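Long-range contacts in EcmrR transcriptional regulator (Escherichia coli, PDB 6WL5), which probably activates transcription as a multidrug-sensing MerR-family regulator, whose C-terminal GyrI-like domain binds cetyl-trimethyl-ammonium: residues 57-62 with 69-74; 96-101 with 114-119; 47-52 with 75-80. All blocks are in the same frame, centred on the assembly; numbering follows the deposited sequence. Where two conformers were deposited one is given.

Contact 1: 57-62 with 69-74; sequences TLYHDK and MDVEFC. With 16A (cetyl-trimethyl-ammonium), chain E.
Tyr-59 and Val-71 face each other as a non-hydrogen-bonded pair of an antiparallel beta hairpin, their side chains side by side. Tyr-59, Asp-61 and Met-69 are seen to line a cetyl-trimethyl-ammonium pocket. Followed outward, CB of Tyr-59 meets ligand C12; CG, anti to the carbonyl carbon (chi1 -75°), meets C14; CD1 and CE1 lie between the ligand and Val-71, with CE1 3.5 Å from Val-71 CG1; CZ meets C16; OH lies near C18 and C16 and hydrogen-bonds Glu-133. C14 rides 3.6 Å above one ring face, Thr-57 CG2 lies over the opposite face, and Met-69 SD sits at the edge, a Met-aromatic contact.

Leu-58 and Glu-72 form the hydrogen-bonded pair. His-60 NE2 donates to Glu-72 OE1 (2.8 Å, 164°) close to the imidazole plane, meeting OE1 on its anti side but 34° out of the carboxylate plane. Asp-61 OD2 accepts Asp-70 N from above its carboxylate plane at 2.9 Å, and a water joins Asp-61 to Asp-70 O just beyond the paired part of strand 55-59.

Strand 69-77 also pairs with strand 7-23, whose Arg-20 makes a salt bridge with Asp-70. Strand 132-137 flanks strand 55-59, and helix 26-31 packs against Tyr-59 and Val-71.

Contact 2: 96-101 with 114-119; sequences TAVTVI and IYLMQW
Strand 96-101 and helix 114-119 run roughly antiparallel, their axes 144° apart and 9.1 Å at closest approach, with Thr-99 and Leu-116 the nearest CA pair at 7.5 Å. That spacing leaves the contact to side chains, and the strand's alternation selects them: Val-98 and Val-100 point toward the helix, whereas Thr-99 between them points away.

Val-98 meets the indole of Trp-119. Its CG2, anti to the backbone N, stands over the six-membered ring 3.6 Å from the centroid and only 11° off the normal, which is the geometry of a CH-pi contact. All six carbons of that ring lie within about 4.1 Å of this one methyl. CG1 of the same valine adds a looser touch on CE3 and CZ3. Trp-119 CG is anti to its own backbone N (chi1 -172°), and chi2 then turns the ring so that a face meets Val-98.

Val-100 and Leu-116 come tip to tip. Val-100 CG1 is 3.8 Å from Leu-116 CD2, and Val-100 CG2 is 4.0 Å from both CG and CD1 of the leucine. Leu-116 also spans to the first valine, with CD2 4.0 Å from Val-98 CG2, and is thereby set between the two. On the side of Val-100, Tyr-115 contributes CD1, 4.0 Å from Val-100 CG1, in an oblique approach to the ring. The evidence is thus of plain apolar helix-on-sheet packing.

Strand 88-103 lies between strands 7-23 and 149-158, hydrogen-bonded to both. Helix 109-123 spans onto the last of these, where Leu-116 touches Ile-152 and Phe-154, while the Trp-119 ring meets that of Tyr-125.

Contact 3: 47-52 with 75-80; sequences LTLTTP and EAVNDF
Two flat groups, the carboxamide of Asn-78 and the carboxylate of Glu-75, meet segment 47-52 through methyl groups. Thr-50 CG2, 3.5 Å from Asn-78 OD1, stands off one side of the amide plane; in the conformer given, Thr-48 CG2 lies off the same side, 3.5 Å from ND2. Waters lie at the amide's edge, near its plane: one donates to OD1 and accepts from Thr-51 N, another accepts from ND2 and hydrogen-bonds Thr-51 OG1. For the carboxylate, Leu-49 CD2 lies 3.8 Å from Glu-75 OE1 and also touches CG, the two side chains crossing obliquely. Glu-75 is itself part of a cetyl-trimethyl-ammonium pocket.

The backbones are joined by a single bridge, Leu-49 with Val-77, held at both ends. Asn-78 N donates to Thr-48 O (3.0 Å, 157°), nearly in line with the carbonyl. Thr-50 N donates to Ala-76 O at 3.0 Å from well above the carbonyl plane, 40° out of it. Thr-50 OG1 donates onward to Pro-52 O, which helps to fix its rotation and leaves CG2 facing Val-77 O. A third water links Thr-48 N and Asp-79 N.

Leu-47 adds an apolar contact: CG is anti to the backbone N, and chi2 of 66° brings CD1 to 3.8 Å from Val-77 CG1, the side chains crossing at about a right angle.

Segment 47-52 is the irregular link between helix 34-43 and strand 55-59, and Met-41 of that helix touches Leu-47 and Leu-49. Strand 69-77 hydrogen-bonds strand 7-23 through Glu-75 and Val-77, and Phe-89 of strand 88-103 packs on Leu-47 and Val-77.

Contacts 1 and 2 are largely buried, whereas contact 3 is only partly so, with Thr-48 and Asn-78 exposed and waters filling part of the interface. Contacts 1 and 3 share strand 69-77, contact 1 using its first six residues and contact 3 its end and the loop after it: one pairs with a regular strand, the other with a loop through a single bridge. Contact 2 lies on strand 88-103 of the same sheet, its centre about 26 Å from that of contact 3 and across the chain's centre. Chemistry follows place: strand pairing, a His-carboxylate bond and a ligand-contacting aromatic face in contact 1, purely apolar helix packing in contact 2, and backbone and water-mediated bonds in contact 3.

Contact 1: 57-62 with 69-74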
loop_
_atom_site.group_PDB
_atom_site.type_symbol
_atom_site.label_atom_id
_atom_site.label_comp_id
_atom_site.label_asym_id
_atom_site.label_seq_id
_atom_site.Cartn_x
_atom_site.Cartn_y
_atom_site.Cartn_z
ATOM N N THR A 57 -1.178 -1.086 1.076
ATOM C CA THR A 57 -1.184 -0.954 2.520
ATOM C C THR A 57 -0.714 0.453 2.878
ATOM O O THR A 57 0.314 0.919 2.382
ATOM C CB THR A 57 -0.242 -1.972 3.161
ATOM O OG1 THR A 57 -0.726 -3.281 2.849
ATOM C CG2 THR A 57 -0.146 -1.786 4.697
ATOM N N LEU A 58 -1.436 1.087 3.788
ATOM C CA LEU A 58 -0.948 2.271 4.453
ATOM C C LEU A 58 -0.260 1.862 5.747
ATOM O O LEU A 58 -0.860 1.179 6.597
ATOM C CB LEU A 58 -2.117 3.197 4.758
ATOM C CG LEU A 58 -2.860 3.772 3.543
ATOM C CD1 LEU A 58 -4.051 4.590 3.956
ATOM C CD2 LEU A 58 -1.880 4.572 2.749
ATOM N N TYR A 59 0.974 2.325 5.922
ATOM C CA TYR A 59 1.721 2.137 7.167
ATOM C C TYR A 59 1.622 3.402 8.017
ATOM O O TYR A 59 2.273 4.398 7.712
ATOM C CB TYR A 59 3.174 1.810 6.834
ATOM C CG TYR A 59 3.314 0.366 6.342
ATOM C CD1 TYR A 59 3.514 -0.685 7.221
ATOM C CD2 TYR A 59 3.227 0.053 4.980
ATOM C CE1 TYR A 59 3.592 -1.996 6.781
ATOM C CE2 TYR A 59 3.323 -1.259 4.527
ATOM C CZ TYR A 59 3.528 -2.286 5.429
ATOM O OH TYR A 59 3.670 -3.604 4.990
ATOM N N HIS A 60 0.824 3.346 9.085
ATOM C CA HIS A 60 0.453 4.518 9.876
ATOM C C HIS A 60 1.351 4.776 11.074
ATOM O O HIS A 60 1.177 5.812 11.746
ATOM C CB HIS A 60 -0.993 4.358 10.353
ATOM C CG HIS A 60 -2.006 4.474 9.254
ATOM N ND1 HIS A 60 -2.084 5.578 8.431
ATOM C CD2 HIS A 60 -3.012 3.650 8.872
ATOM C CE1 HIS A 60 -3.091 5.434 7.592
ATOM N NE2 HIS A 60 -3.680 4.276 7.844
ATOM N N ASP A 61 2.341 3.932 11.329
ATOM C CA ASP A 61 3.197 4.172 12.478
ATOM C C ASP A 61 3.993 5.453 12.289
ATOM O O ASP A 61 4.255 5.889 11.175
ATOM C CB ASP A 61 4.122 2.989 12.708
ATOM C CG ASP A 61 3.408 1.842 13.410
ATOM O OD1 ASP A 61 2.834 2.082 14.493
ATOM O OD2 ASP A 61 3.400 0.728 12.853
ATOM N N LYS A 62 4.354 6.065 13.399
ATOM C CA LYS A 62 5.079 7.322 13.374
ATOM C C LYS A 62 6.576 7.132 13.355
ATOM O O LYS A 62 7.309 8.107 13.507
ATOM C CB LYS A 62 4.694 8.157 14.605
ATOM C CG LYS A 62 3.213 8.600 14.615
ATOM C CD LYS A 62 2.735 9.000 13.215
ATOM C CE LYS A 62 1.210 8.986 13.055
ATOM N NZ LYS A 62 0.502 9.810 14.067
ATOM N N MET A 69 2.793 -3.538 14.061
ATOM C CA MET A 69 2.590 -2.429 13.136
ATOM C C MET A 69 1.124 -2.053 13.007
ATOM O O MET A 69 0.232 -2.915 13.011
ATOM C CB MET A 69 3.126 -2.810 11.749
ATOM C CG MET A 69 4.607 -3.094 11.719
ATOM S SD MET A 69 5.140 -3.641 10.080
ATOM C CE MET A 69 4.350 -5.222 9.860
ATOM N N ASP A 70 0.892 -0.738 12.846
ATOM C CA ASP A 70 -0.417 -0.160 12.550
ATOM C C ASP A 70 -0.541 -0.049 11.033
ATOM O O ASP A 70 0.087 0.818 10.409
ATOM C CB ASP A 70 -0.548 1.204 13.231
ATOM C CG ASP A 70 -1.940 1.812 13.110
ATOM O OD1 ASP A 70 -2.814 1.300 12.360
ATOM O OD2 ASP A 70 -2.142 2.854 13.779
ATOM N N VAL A 71 -1.347 -0.949 10.430
ATOM C CA VAL A 71 -1.448 -1.052 8.989
ATOM C C VAL A 71 -2.901 -0.983 8.576
ATOM O O VAL A 71 -3.788 -1.404 9.312
ATOM C CB VAL A 71 -0.813 -2.372 8.491
ATOM C CG1 VAL A 71 0.683 -2.332 8.740
ATOM C CG2 VAL A 71 -1.503 -3.639 9.080
ATOM N N GLU A 72 -3.141 -0.466 7.373
ATOM C CA GLU A 72 -4.486 -0.361 6.819
ATOM C C GLU A 72 -4.465 -0.868 5.381
ATOM O O GLU A 72 -3.822 -0.271 4.509
ATOM C CB GLU A 72 -4.998 1.075 6.916
ATOM C CG GLU A 72 -6.444 1.234 6.516
ATOM C CD GLU A 72 -6.996 2.595 6.898
ATOM O OE1 GLU A 72 -6.211 3.562 6.808
ATOM O OE2 GLU A 72 -8.199 2.693 7.271
ATOM N N PHE A 73 -5.145 -1.989 5.147
ATOM C CA PHE A 73 -5.246 -2.529 3.811
ATOM C C PHE A 73 -6.318 -1.781 3.046
ATOM O O PHE A 73 -7.454 -1.650 3.532
ATOM C CB PHE A 73 -5.640 -3.994 3.840
ATOM C CG PHE A 73 -5.783 -4.561 2.493
ATOM C CD1 PHE A 73 -4.672 -4.809 1.725
ATOM C CD2 PHE A 73 -7.036 -4.755 1.949
ATOM C CE1 PHE A 73 -4.803 -5.345 0.458
ATOM C CE2 PHE A 73 -7.185 -5.317 0.686
ATOM C CZ PHE A 73 -6.061 -5.595 -0.062
ATOM N N CYS A 74 -5.992 -1.387 1.823
ATOM C CA CYS A 74 -6.893 -0.628 0.960
ATOM C C CYS A 74 -6.945 -1.191 -0.452
ATOM O O CYS A 74 -5.940 -1.608 -1.013
ATOM C CB CYS A 74 -6.413 0.822 0.847
ATOM S SG CYS A 74 -6.298 1.729 2.391
HETATM C C1 16A E . 13.017 11.967 9.702
HETATM C C2 16A E . 12.061 10.784 9.717
HETATM C C3 16A E . 12.795 9.463 9.931
HETATM C C4 16A E . 12.047 8.238 9.398
HETATM C C5 16A E . 10.525 8.377 9.300
HETATM C C6 16A E . 9.887 7.012 9.064
HETATM C C7 16A E . 8.401 6.931 9.364
HETATM C C8 16A E . 7.985 5.466 9.310
HETATM C C9 16A E . 6.805 5.280 8.395
HETATM C C10 16A E . 5.816 4.215 8.874
HETATM C C11 16A E . 6.392 2.826 9.119
HETATM C C12 16A E . 6.846 2.111 7.853
HETATM C C13 16A E . 6.906 0.610 8.141
HETATM C C14 16A E . 7.026 -0.165 6.843
HETATM C C15 16A E . 7.308 -1.634 7.104
HETATM C C16 16A E . 7.183 -2.364 5.796
HETATM N N1 16A E . 7.631 -3.764 5.878
HETATM C C17 16A E . 7.003 -4.516 6.981
HETATM C C18 16A E . 7.237 -4.317 4.572
HETATM C C19 16A E . 9.094 -3.832 5.914
HETATM O O HOH W 1 2.851 1.225 10.142
#

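Contact 2: 96-101 with 114-119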
loop_
_atom_site.group_PDB
_atom_site.type_symbol
_atom_site.label_atom_id
_atom_site.label_comp_id
_atom_site.label_asym_id
_atom_site.label_seq_id
_atom_site.Cartn_x
_atom_site.Cartn_y
_atom_site.Cartn_z
ATOM N N THR A 96 1.463 13.957 -3.389
ATOM C CA THR A 96 2.653 13.942 -4.207
ATOM C C THR A 96 3.576 12.928 -3.551
ATOM O O THR A 96 3.808 12.993 -2.343
ATOM C CB THR A 96 3.326 15.301 -4.256
ATOM O OG1 THR A 96 2.436 16.292 -4.793
ATOM C CG2 THR A 96 4.573 15.242 -5.130
ATOM N N ALA A 97 4.083 11.975 -4.325
ATOM C CA ALA A 97 4.875 10.904 -3.740
ATOM C C ALA A 97 6.183 10.726 -4.479
ATOM O O ALA A 97 6.222 10.802 -5.720
ATOM C CB ALA A 97 4.115 9.567 -3.786
ATOM N N VAL A 98 7.233 10.409 -3.718
ATOM C CA VAL A 98 8.415 9.787 -4.290
ATOM C C VAL A 98 8.277 8.279 -4.151
ATOM O O VAL A 98 7.857 7.769 -3.095
ATOM C CB VAL A 98 9.706 10.347 -3.675
ATOM C CG1 VAL A 98 9.838 10.086 -2.172
ATOM C CG2 VAL A 98 10.929 9.864 -4.449
ATOM N N THR A 99 8.537 7.574 -5.250
ATOM C CA THR A 99 8.264 6.147 -5.350
ATOM C C THR A 99 9.474 5.371 -5.852
ATOM O O THR A 99 10.302 5.894 -6.604
ATOM C CB THR A 99 7.063 5.902 -6.292
ATOM O OG1 THR A 99 7.417 6.171 -7.660
ATOM C CG2 THR A 99 5.866 6.754 -5.917
ATOM N N VAL A 100 9.539 4.087 -5.474
ATOM C CA VAL A 100 10.442 3.124 -6.098
ATOM C C VAL A 100 9.685 1.829 -6.293
ATOM O O VAL A 100 8.747 1.535 -5.560
ATOM C CB VAL A 100 11.725 2.832 -5.297
ATOM C CG1 VAL A 100 12.576 4.071 -5.190
ATOM C CG2 VAL A 100 11.408 2.247 -3.917
ATOM N N ILE A 101 10.110 1.080 -7.270
ATOM C CA ILE A 101 9.645 -0.294 -7.453
ATOM C C ILE A 101 10.589 -1.261 -6.754
ATOM O O ILE A 101 11.804 -1.286 -7.026
ATOM C CB ILE A 101 9.528 -0.636 -8.950
ATOM C CG1 ILE A 101 8.452 0.226 -9.613
ATOM C CG2 ILE A 101 9.275 -2.140 -9.163
ATOM C CD1 ILE A 101 7.021 -0.219 -9.332
ATOM N N ILE A 114 14.381 1.918 3.299
ATOM C CA ILE A 114 15.685 2.511 3.587
ATOM C C ILE A 114 16.061 3.475 2.484
ATOM O O ILE A 114 16.442 4.636 2.733
ATOM C CB ILE A 114 16.724 1.383 3.745
ATOM C CG1 ILE A 114 16.516 0.608 5.051
ATOM C CG2 ILE A 114 18.130 1.966 3.697
ATOM C CD1 ILE A 114 17.377 -0.639 5.123
ATOM N N TYR A 115 15.955 3.010 1.254
ATOM C CA TYR A 115 16.314 3.825 0.113
ATOM C C TYR A 115 15.507 5.102 0.022
ATOM O O TYR A 115 16.065 6.153 -0.201
ATOM C CB TYR A 115 16.108 3.031 -1.176
ATOM C CG TYR A 115 16.704 3.680 -2.390
ATOM C CD1 TYR A 115 15.972 4.528 -3.185
ATOM C CD2 TYR A 115 17.991 3.416 -2.729
ATOM C CE1 TYR A 115 16.548 5.118 -4.299
ATOM C CE2 TYR A 115 18.563 3.973 -3.825
ATOM C CZ TYR A 115 17.839 4.820 -4.599
ATOM O OH TYR A 115 18.485 5.318 -5.694
ATOM N N LEU A 116 14.202 5.012 0.217
ATOM C CA LEU A 116 13.365 6.209 0.097
ATOM C C LEU A 116 13.591 7.169 1.259
ATOM O O LEU A 116 13.581 8.383 1.060
ATOM C CB LEU A 116 11.883 5.839 -0.026
ATOM C CG LEU A 116 11.447 5.365 -1.413
ATOM C CD1 LEU A 116 10.007 4.920 -1.330
ATOM C CD2 LEU A 116 11.627 6.479 -2.431
ATOM N N MET A 117 13.778 6.641 2.489
ATOM C CA MET A 117 14.108 7.505 3.630
ATOM C C MET A 117 15.365 8.320 3.327
ATOM O O MET A 117 15.405 9.530 3.583
ATOM C CB MET A 117 14.298 6.684 4.935
ATOM C CG MET A 117 12.982 6.217 5.654
ATOM S SD MET A 117 13.047 5.303 7.262
ATOM C CE MET A 117 13.317 3.611 6.716
ATOM N N GLN A 118 16.388 7.679 2.745
ATOM C CA GLN A 118 17.633 8.368 2.405
ATOM C C GLN A 118 17.421 9.375 1.278
ATOM O O GLN A 118 17.949 10.501 1.335
ATOM C CB GLN A 118 18.706 7.360 2.023
ATOM C CG GLN A 118 20.085 7.904 1.799
ATOM C CD GLN A 118 20.753 8.361 3.086
ATOM O OE1 GLN A 118 20.874 7.586 4.045
ATOM N NE2 GLN A 118 21.163 9.623 3.131
ATOM N N TRP A 119 16.633 8.999 0.273
ATOM C CA TRP A 119 16.370 9.901 -0.838
ATOM C C TRP A 119 15.708 11.173 -0.347
ATOM O O TRP A 119 16.051 12.276 -0.779
ATOM C CB TRP A 119 15.474 9.193 -1.859
ATOM C CG TRP A 119 15.305 10.005 -3.136
ATOM C CD1 TRP A 119 16.007 9.849 -4.290
ATOM C CD2 TRP A 119 14.380 11.074 -3.368
ATOM N NE1 TRP A 119 15.593 10.766 -5.229
ATOM C CE2 TRP A 119 14.595 11.531 -4.687
ATOM C CE3 TRP A 119 13.415 11.720 -2.574
ATOM C CZ2 TRP A 119 13.877 12.590 -5.237
ATOM C CZ3 TRP A 119 12.683 12.739 -3.123
ATOM C CH2 TRP A 119 12.930 13.181 -4.446
#

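Contact 3: 47-52 with 75-80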
loop_
_atom_site.group_PDB
_atom_site.type_symbol
_atom_site.label_atom_id
_atom_site.label_comp_id
_atom_site.label_asym_id
_atom_site.label_seq_id
_atom_site.Cartn_x
_atom_site.Cartn_y
_atom_site.Cartn_z
ATOM N N LEU A 47 -20.065 -4.280 -6.767
ATOM C CA LEU A 47 -18.843 -3.542 -6.478
ATOM C C LEU A 47 -17.769 -3.927 -7.491
ATOM O O LEU A 47 -17.570 -5.109 -7.789
ATOM C CB LEU A 47 -18.376 -3.855 -5.063
ATOM C CG LEU A 47 -17.168 -3.042 -4.583
ATOM C CD1 LEU A 47 -17.547 -1.552 -4.454
ATOM C CD2 LEU A 47 -16.671 -3.598 -3.264
ATOM N N THR A 48 -17.052 -2.918 -7.986
ATOM C CA THR A 48 -16.107 -3.061 -9.087
ATOM C C THR A 48 -14.770 -2.467 -8.670
ATOM O O THR A 48 -14.708 -1.317 -8.214
ATOM C CB THR A 48 -16.635 -2.336 -10.338
ATOM O OG1 THR A 48 -17.951 -2.813 -10.654
ATOM C CG2 THR A 48 -15.726 -2.563 -11.545
ATOM N N LEU A 49 -13.707 -3.255 -8.817
ATOM C CA LEU A 49 -12.370 -2.729 -8.611
ATOM C C LEU A 49 -11.981 -1.795 -9.747
ATOM O O LEU A 49 -12.419 -1.967 -10.894
ATOM C CB LEU A 49 -11.355 -3.870 -8.583
ATOM C CG LEU A 49 -11.569 -4.976 -7.556
ATOM C CD1 LEU A 49 -10.593 -6.119 -7.794
ATOM C CD2 LEU A 49 -11.390 -4.413 -6.187
ATOM N N THR A 50 -11.136 -0.798 -9.420
ATOM C CA THR A 50 -10.713 0.148 -10.450
ATOM C C THR A 50 -9.826 -0.561 -11.470
ATOM O O THR A 50 -9.179 -1.579 -11.171
ATOM C CB THR A 50 -9.943 1.359 -9.897
ATOM O OG1 THR A 50 -8.766 0.926 -9.196
ATOM C CG2 THR A 50 -10.797 2.218 -8.974
ATOM N N THR A 51 -9.811 -0.011 -12.686
ATOM C CA THR A 51 -8.922 -0.456 -13.753
ATOM C C THR A 51 -8.173 0.772 -14.252
ATOM O O THR A 51 -8.808 1.699 -14.798
ATOM C CB THR A 51 -9.714 -1.101 -14.898
ATOM O OG1 THR A 51 -10.909 -0.366 -15.160
ATOM C CG2 THR A 51 -10.150 -2.482 -14.519
ATOM N N PRO A 52 -6.839 0.841 -14.096
ATOM C CA PRO A 52 -6.006 -0.168 -13.426
ATOM C C PRO A 52 -6.286 -0.269 -11.935
ATOM O O PRO A 52 -6.780 0.683 -11.322
ATOM C CB PRO A 52 -4.577 0.349 -13.610
ATOM C CG PRO A 52 -4.714 1.778 -14.001
ATOM C CD PRO A 52 -6.062 1.989 -14.587
ATOM N N GLU A 75 -8.130 -1.192 -1.034
ATOM C CA GLU A 75 -8.275 -1.589 -2.416
ATOM C C GLU A 75 -9.237 -0.630 -3.086
ATOM O O GLU A 75 -10.352 -0.413 -2.608
ATOM C CB GLU A 75 -8.749 -3.051 -2.475
ATOM C CG GLU A 75 -8.654 -3.683 -3.827
ATOM C CD GLU A 75 -8.430 -5.196 -3.789
ATOM O OE1 GLU A 75 -8.073 -5.717 -4.867
ATOM O OE2 GLU A 75 -8.665 -5.868 -2.725
ATOM N N ALA A 76 -8.805 -0.073 -4.204
ATOM C CA ALA A 76 -9.572 0.966 -4.880
ATOM C C ALA A 76 -10.729 0.398 -5.693
ATOM O O ALA A 76 -10.565 -0.562 -6.465
ATOM C CB ALA A 76 -8.663 1.778 -5.801
ATOM N N VAL A 77 -11.881 1.068 -5.579
ATOM C CA VAL A 77 -13.109 0.701 -6.266
ATOM C C VAL A 77 -13.662 1.918 -7.006
ATOM O O VAL A 77 -13.289 3.060 -6.751
ATOM C CB VAL A 77 -14.183 0.142 -5.300
ATOM C CG1 VAL A 77 -13.756 -1.193 -4.695
ATOM C CG2 VAL A 77 -14.483 1.161 -4.223
ATOM N N ASN A 78 -14.558 1.655 -7.956
ATOM C CA ASN A 78 -15.107 2.770 -8.721
ATOM C C ASN A 78 -16.168 3.545 -7.945
ATOM O O ASN A 78 -16.337 4.743 -8.177
ATOM C CB ASN A 78 -15.673 2.303 -10.062
ATOM C CG ASN A 78 -14.585 1.906 -11.043
ATOM O OD1 ASN A 78 -13.542 2.520 -11.117
ATOM N ND2 ASN A 78 -14.847 0.861 -11.806
ATOM N N ASP A 79 -16.889 2.910 -7.026
ATOM C CA ASP A 79 -17.823 3.678 -6.215
ATOM C C ASP A 79 -17.948 3.121 -4.810
ATOM O O ASP A 79 -17.555 1.989 -4.518
ATOM C CB ASP A 79 -19.200 3.754 -6.867
ATOM C CG ASP A 79 -19.145 4.125 -8.322
ATOM O OD1 ASP A 79 -18.775 3.252 -9.136
ATOM O OD2 ASP A 79 -19.475 5.281 -8.631
ATOM N N PHE A 80 -18.505 3.947 -3.935
ATOM C CA PHE A 80 -18.742 3.529 -2.567
ATOM C C PHE A 80 -19.687 2.334 -2.525
ATOM O O PHE A 80 -20.610 2.208 -3.340
ATOM C CB PHE A 80 -19.396 4.664 -1.786
ATOM C CG PHE A 80 -18.432 5.670 -1.266
ATOM C CD1 PHE A 80 -17.928 6.658 -2.099
ATOM C CD2 PHE A 80 -18.014 5.627 0.058
ATOM C CE1 PHE A 80 -17.022 7.595 -1.619
ATOM C CE2 PHE A 80 -17.106 6.551 0.543
ATOM C CZ PHE A 80 -16.607 7.536 -0.298
HETATM O O HOH W 2 -17.691 -0.082 -7.373
HETATM O O HOH W 3 -11.531 2.326 -13.081
HETATM O O HOH W 4 -13.156 -0.032 -13.961
#